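Side-chain contacts in thiosulfate sulfurtransferase (Pseudomonas aeruginosa, PDB 1YT8), which probably transfers sulfur from thiosulfate to cyanide, as thiosulfate sulfurtransferases do, through a chain built of four rhodanese-like domains: residues A[136-139]-A[140-144]; A[288-291]-A[292-295]; A[329-332]-A[333-336]. All blocks are in the same frame, centred on the assembly; numbering follows the deposited sequence.

Contact 1 of 3, residues A[136-139]-A[140-144]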
# COMPACT_ATOMS: atom_id res chain seq x y z
N GLU A 136 -7.09 17.31 25.31
CA GLU A 136 -6.61 16.67 26.52
C GLU A 136 -5.11 16.42 26.44
O GLU A 136 -4.39 16.59 27.42
CB GLU A 136 -7.34 15.34 26.76
CG GLU A 136 -8.80 15.51 27.17
CD GLU A 136 -9.49 14.19 27.41
OE1 GLU A 136 -9.70 13.44 26.42
OE2 GLU A 136 -9.83 13.90 28.58
N VAL A 137 -4.65 16.02 25.26
CA VAL A 137 -3.23 15.76 25.06
C VAL A 137 -2.46 17.08 25.12
O VAL A 137 -1.36 17.15 25.66
CB VAL A 137 -2.97 15.05 23.72
CG1 VAL A 137 -1.47 14.82 23.50
CG2 VAL A 137 -3.72 13.72 23.71
N GLN A 138 -3.05 18.14 24.57
CA GLN A 138 -2.40 19.45 24.61
C GLN A 138 -2.25 19.89 26.07
O GLN A 138 -1.24 20.47 26.46
CB GLN A 138 -3.24 20.49 23.87
CG GLN A 138 -2.68 21.91 23.94
CD GLN A 138 -1.32 22.02 23.27
OE1 GLN A 138 -0.28 22.11 23.94
NE2 GLN A 138 -1.32 22.01 21.95
N ALA A 139 -3.26 19.61 26.89
CA ALA A 139 -3.21 19.97 28.30
C ALA A 139 -2.10 19.20 29.00
O ALA A 139 -1.39 19.75 29.85
CB ALA A 139 -4.57 19.70 28.97
N LEU A 140 -1.94 17.92 28.65
CA LEU A 140 -0.88 17.11 29.23
C LEU A 140 0.48 17.72 28.91
O LEU A 140 1.38 17.73 29.75
CB LEU A 140 -0.96 15.67 28.70
CG LEU A 140 -2.10 14.81 29.25
CD1 LEU A 140 -2.18 13.49 28.50
CD2 LEU A 140 -1.88 14.56 30.74
N LEU A 141 0.63 18.23 27.70
CA LEU A 141 1.89 18.86 27.29
C LEU A 141 2.09 20.15 28.09
O LEU A 141 3.20 20.44 28.55
CB LEU A 141 1.87 19.17 25.79
CG LEU A 141 1.85 17.97 24.84
CD1 LEU A 141 1.74 18.46 23.40
CD2 LEU A 141 3.11 17.15 25.02
N ASP A 142 1.02 20.92 28.26
CA ASP A 142 1.09 22.17 29.02
C ASP A 142 1.39 21.89 30.49
O ASP A 142 1.87 22.77 31.21
CB ASP A 142 -0.24 22.95 28.92
CG ASP A 142 -0.59 23.36 27.50
OD1 ASP A 142 0.32 23.46 26.65
OD2 ASP A 142 -1.79 23.59 27.23
N ALA A 143 1.10 20.67 30.93
CA ALA A 143 1.33 20.29 32.32
C ALA A 143 2.67 19.59 32.51
O ALA A 143 3.02 19.20 33.63
CB ALA A 143 0.20 19.39 32.79
N ARG A 144 3.42 19.43 31.42
CA ARG A 144 4.71 18.76 31.45
C ARG A 144 4.52 17.36 32.02
O ARG A 144 5.36 16.84 32.77
CB ARG A 144 5.69 19.56 32.32
CG ARG A 144 5.65 21.04 32.00
CD ARG A 144 6.43 21.87 32.99
NE ARG A 144 6.01 23.26 32.93
CZ ARG A 144 6.57 24.25 33.61
NH1 ARG A 144 7.60 24.00 34.42
NH2 ARG A 144 6.11 25.48 33.50

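Contact 2 of 3, residues A[288-291]-A[292-295]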
# COMPACT_ATOMS: atom_id res chain seq x y z
N VAL A 288 8.45 -8.22 8.00
CA VAL A 288 7.85 -7.06 8.66
C VAL A 288 8.79 -6.10 9.40
O VAL A 288 8.33 -5.18 10.09
CB VAL A 288 6.74 -7.51 9.65
CG1 VAL A 288 5.64 -8.25 8.89
CG2 VAL A 288 7.33 -8.40 10.74
N ARG A 289 10.09 -6.30 9.26
CA ARG A 289 11.06 -5.42 9.91
C ARG A 289 11.19 -4.11 9.14
O ARG A 289 10.50 -3.90 8.14
CB ARG A 289 12.42 -6.12 9.99
CG ARG A 289 12.39 -7.48 10.68
CD ARG A 289 13.73 -8.17 10.53
NE ARG A 289 14.05 -8.39 9.12
CZ ARG A 289 15.28 -8.55 8.65
NH1 ARG A 289 16.32 -8.53 9.47
NH2 ARG A 289 15.47 -8.72 7.35
N THR A 290 12.06 -3.21 9.61
CA THR A 290 12.26 -1.93 8.94
C THR A 290 12.92 -2.14 7.57
O THR A 290 13.53 -3.18 7.33
CB THR A 290 13.18 -0.98 9.76
OG1 THR A 290 14.49 -1.56 9.86
CG2 THR A 290 12.61 -0.76 11.15
N PRO A 291 12.78 -1.17 6.66
CA PRO A 291 13.39 -1.30 5.33
C PRO A 291 14.91 -1.51 5.42
O PRO A 291 15.48 -2.30 4.67
CB PRO A 291 13.02 0.02 4.66
CG PRO A 291 11.67 0.32 5.25
CD PRO A 291 11.90 0.01 6.72
N GLU A 292 15.54 -0.79 6.34
CA GLU A 292 16.99 -0.87 6.54
C GLU A 292 17.44 -2.28 6.90
O GLU A 292 18.42 -2.79 6.35
CB GLU A 292 17.44 0.10 7.63
CG GLU A 292 17.29 1.59 7.31
CD GLU A 292 15.85 2.07 7.23
OE1 GLU A 292 14.98 1.55 7.97
OE2 GLU A 292 15.57 2.98 6.43
N GLU A 293 16.74 -2.91 7.84
CA GLU A 293 17.07 -4.26 8.26
C GLU A 293 16.91 -5.23 7.10
O GLU A 293 17.76 -6.08 6.87
CB GLU A 293 16.16 -4.68 9.41
CG GLU A 293 16.44 -3.96 10.71
CD GLU A 293 15.36 -4.19 11.73
OE1 GLU A 293 14.27 -3.58 11.59
OE2 GLU A 293 15.58 -4.98 12.67
N TYR A 294 15.82 -5.07 6.36
CA TYR A 294 15.54 -5.92 5.21
C TYR A 294 16.70 -5.87 4.22
O TYR A 294 17.25 -6.91 3.84
CB TYR A 294 14.26 -5.46 4.52
CG TYR A 294 13.93 -6.23 3.26
CD1 TYR A 294 13.26 -7.45 3.32
CD2 TYR A 294 14.31 -5.75 2.00
CE1 TYR A 294 12.97 -8.18 2.15
CE2 TYR A 294 14.04 -6.47 0.83
CZ TYR A 294 13.37 -7.68 0.92
OH TYR A 294 13.10 -8.39 -0.23
N GLU A 295 17.08 -4.67 3.80
CA GLU A 295 18.17 -4.51 2.84
C GLU A 295 19.51 -5.00 3.38
O GLU A 295 20.38 -5.41 2.60
CB GLU A 295 18.27 -3.04 2.39
CG GLU A 295 17.17 -2.66 1.39
CD GLU A 295 17.18 -1.18 1.02
OE1 GLU A 295 18.26 -0.65 0.69
OE2 GLU A 295 16.10 -0.55 1.04
O HOH W 1 19.04 -8.16 8.53

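Contact 3 of 3, residues A[329-332]-A[333-336]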
# COMPACT_ATOMS: atom_id res chain seq x y z
N ASP A 329 10.63 -12.07 10.93
CA ASP A 329 11.25 -11.06 11.78
C ASP A 329 12.40 -11.76 12.50
O ASP A 329 12.51 -12.99 12.43
CB ASP A 329 10.26 -10.41 12.77
CG ASP A 329 10.04 -11.22 14.05
OD1 ASP A 329 10.88 -12.06 14.42
OD2 ASP A 329 9.00 -10.98 14.70
N ASP A 330 13.26 -11.00 13.17
CA ASP A 330 14.40 -11.58 13.87
C ASP A 330 14.39 -11.16 15.34
O ASP A 330 15.44 -11.09 15.98
CB ASP A 330 15.71 -11.13 13.22
CG ASP A 330 15.83 -9.60 13.13
OD1 ASP A 330 15.02 -8.89 13.77
OD2 ASP A 330 16.74 -9.11 12.43
N ASP A 331 13.20 -10.91 15.87
CA ASP A 331 13.06 -10.44 17.25
C ASP A 331 11.99 -11.17 18.06
O ASP A 331 11.99 -11.09 19.29
CB ASP A 331 12.73 -8.95 17.24
CG ASP A 331 11.54 -8.63 16.35
OD1 ASP A 331 11.74 -8.53 15.12
OD2 ASP A 331 10.42 -8.50 16.89
N GLY A 332 11.08 -11.86 17.39
CA GLY A 332 10.03 -12.58 18.09
C GLY A 332 8.85 -11.73 18.54
O GLY A 332 8.01 -12.19 19.31
N VAL A 333 8.78 -10.48 18.07
CA VAL A 333 7.69 -9.59 18.45
C VAL A 333 6.90 -9.06 17.25
O VAL A 333 5.68 -9.23 17.18
CB VAL A 333 8.20 -8.37 19.25
CG1 VAL A 333 7.04 -7.40 19.53
CG2 VAL A 333 8.83 -8.81 20.56
N ARG A 334 7.60 -8.42 16.33
CA ARG A 334 6.98 -7.80 15.16
C ARG A 334 6.11 -8.71 14.30
O ARG A 334 4.97 -8.35 13.98
CB ARG A 334 8.05 -7.12 14.32
CG ARG A 334 8.69 -5.95 15.06
CD ARG A 334 9.77 -5.27 14.24
NE ARG A 334 10.98 -6.08 14.16
CZ ARG A 334 12.14 -5.63 13.70
NH1 ARG A 334 12.25 -4.38 13.28
NH2 ARG A 334 13.19 -6.44 13.67
N ALA A 335 6.63 -9.87 13.92
CA ALA A 335 5.86 -10.80 13.11
C ALA A 335 4.66 -11.32 13.90
O ALA A 335 3.55 -11.40 13.37
CB ALA A 335 6.76 -11.95 12.65
N ASN A 336 4.86 -11.68 15.16
CA ASN A 336 3.76 -12.18 15.98
C ASN A 336 2.63 -11.16 16.11
O ASN A 336 1.46 -11.52 15.97
CB ASN A 336 4.24 -12.57 17.40
CG ASN A 336 4.92 -13.93 17.44
OD1 ASN A 336 4.46 -14.89 16.81
ND2 ASN A 336 6.01 -14.02 18.20

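Contact 1 of 3, residues A[136-139]-A[140-144]
The closing turn of helix 134-142 and the Schellman motif that ends it bring Q138 and A139 against D142 and A143. The helix belongs to the second rhodanese-like domain and comes straight after its edge strand 131-132. Three sound alpha-helical bonds run through the segment: L140 N to E136 O (3.0 Å), L141 N to V137 O (3.0 Å) and D142 N to Q138 O (2.9 Å). The next, A143 N to A139 O, is weak, bent to 125° at the hydrogen as the helix begins to come apart. R144 then takes a positive phi of 57°, and R144 N turns back to L141 O at 3.1 Å.

The leucine side chains lean back toward the preceding turn. L140 and L141 each carry CG beside their own backbone N, opposite the carbonyl carbon, which sets the branch point over the carbonyl oxygen one turn earlier: L140 CG is 3.4 Å from E136 O, and L141 CG 3.4 Å from V137 O. D142 follows the same course, with D142 CG 3.1 Å from Q138 O. The Q138 side chain, CG anti to N (chi1 177°) and bent at chi2, swings toward the D142 carboxylate. V137, Q138 and L141 touch W225 of helix 221-227, while V137 and L140 rest on L132 of the edge strand. The carboxylate of E136 turns the other way and accepts from A133 N through OE1.

One flank of the turn, mostly apolar, therefore rests on W225 and L132, whereas D142 stands on an exposed flank. A carboxylate this near the carbonyl end of a helix would be expected to feel the unfavourable end of the helix dipole, which would tend to make it a slightly weaker acid than an isolated aspartate.

Contact 2 of 3, residues A[288-291]-A[292-295]
This is a helix N-terminal capping box, made by T290 and E293 where strand 283-287 of the third rhodanese-like domain gives way to helix 291-296. It falls in the D-V-R-x-x-x-E-Y sequence familiar from rhodanese domains. The two residues hold each other reciprocally. E293 OE1 accepts from T290 N at 3.0 Å, approached on its anti side but 32° out of the carboxylate plane, and from T290 OG1 at 2.7 Å through its anti lone pair. In return T290 OG1 accepts from E293 N, a weak bond of 3.3 Å. With OG1 set between its backbone N and carbonyl carbon (chi1 64°), the hydroxyl lies over the first turn, while E293 reaches back to it with a chain extended beyond CG. The ordinary helical bonds begin here too: Y294 N to T290 O, and E295 N to P291 O at 3.0 Å.

R289 runs alongside the first turn, crossing E293 obliquely. Its guanidinium turns one face to the backbone, with E293 C 3.6 Å above the plane, and meets water 1 at its edge, in plane. That water accepts from R289 NH1 (2.9 Å) and donates to E293 O (3.0 Å), bridging arginine and helix. R289 NH2 reaches outward, to D287 and to G297 O. The ring of Y294 leaves the turn to stack with H298, its hydroxyl bonded to S302 O.

E293 OE1 thus receives two donors from T290 and also a salt bridge from R334 NH1. So many donors round one oxygen would probably favour the ionised carboxylate, and its negative charge sits favourably at the positive end of the helix dipole.

Contact 3 of 3, residues A[329-332]-A[333-336]
Three consecutive aspartates, D329 to D331, meet V333, R334 and A335 in the loop between strand 324-328 and helix 334-344, the position of the active-site loop in the rhodanese fold; by topology D329 appears to occupy the place of C193, which lies in the sulfite pocket of the preceding domain. D329 shares its oxygens between the loop and the helix. D329 OD1 accepts from D331 N (3.0 Å), an Asx turn, and from G332 N (3.0 Å), which extends it to an Asx motif; both donors come from the same face of the carboxylate. D329 OD2 takes A335 N at 2.7 Å on its anti side. CG between the backbone N and carbonyl carbon (chi1 83°) lets the carboxylate span both.

D331 is likewise filled at both oxygens. D331 OD2 receives R334 N at 2.9 Å through its syn lone pair and V333 N from above the plane, so that it holds two amides at the start of the helix. D331 OD1 takes R334 NE (2.7 Å) and R334 NH2 (2.9 Å), both from one face of the carboxylate. The oxygen lies close to the guanidinium plane, although the two flat groups are turned 64° apart.

Besides D331, R334 NH2 makes a salt bridge to D330 OD1 at 3.1 Å. R334 NH1 turns elsewhere, to E173, and D330 OD2 to R289. R334 is thereby gripped by several carboxylates, and its positive charge probably offsets the crowding of negative charge in the loop. D331 O accepts from R248, in helix 245-262.

The amide of N336 is satisfied at both ends: N336 OD1 accepts from R266 NH1, and N336 ND2 donates to G332 O at 2.9 Å, arriving above the carbonyl plane, 60° out of it.

Along the chain the three contacts come in series. Contact 1 closes helix 134-142 of the second rhodanese-like domain, whereas contacts 2 and 3 belong to the third, following the neighbouring parallel strands 283-287 and 324-328 of its five-stranded sheet. The centre of contact 1 is about 34 Å from each of the other two, and it touches neither. Contacts 2 and 3, with centres about 12 Å apart, are joined by two salt bridges, E293 OE1 to R334 NH1 and R289 NH1 to D330 OD2. The starts of helices 291-296 and 334-344 are thus tied together at one end of the sheet, while contact 1 finishes a separate surface helix.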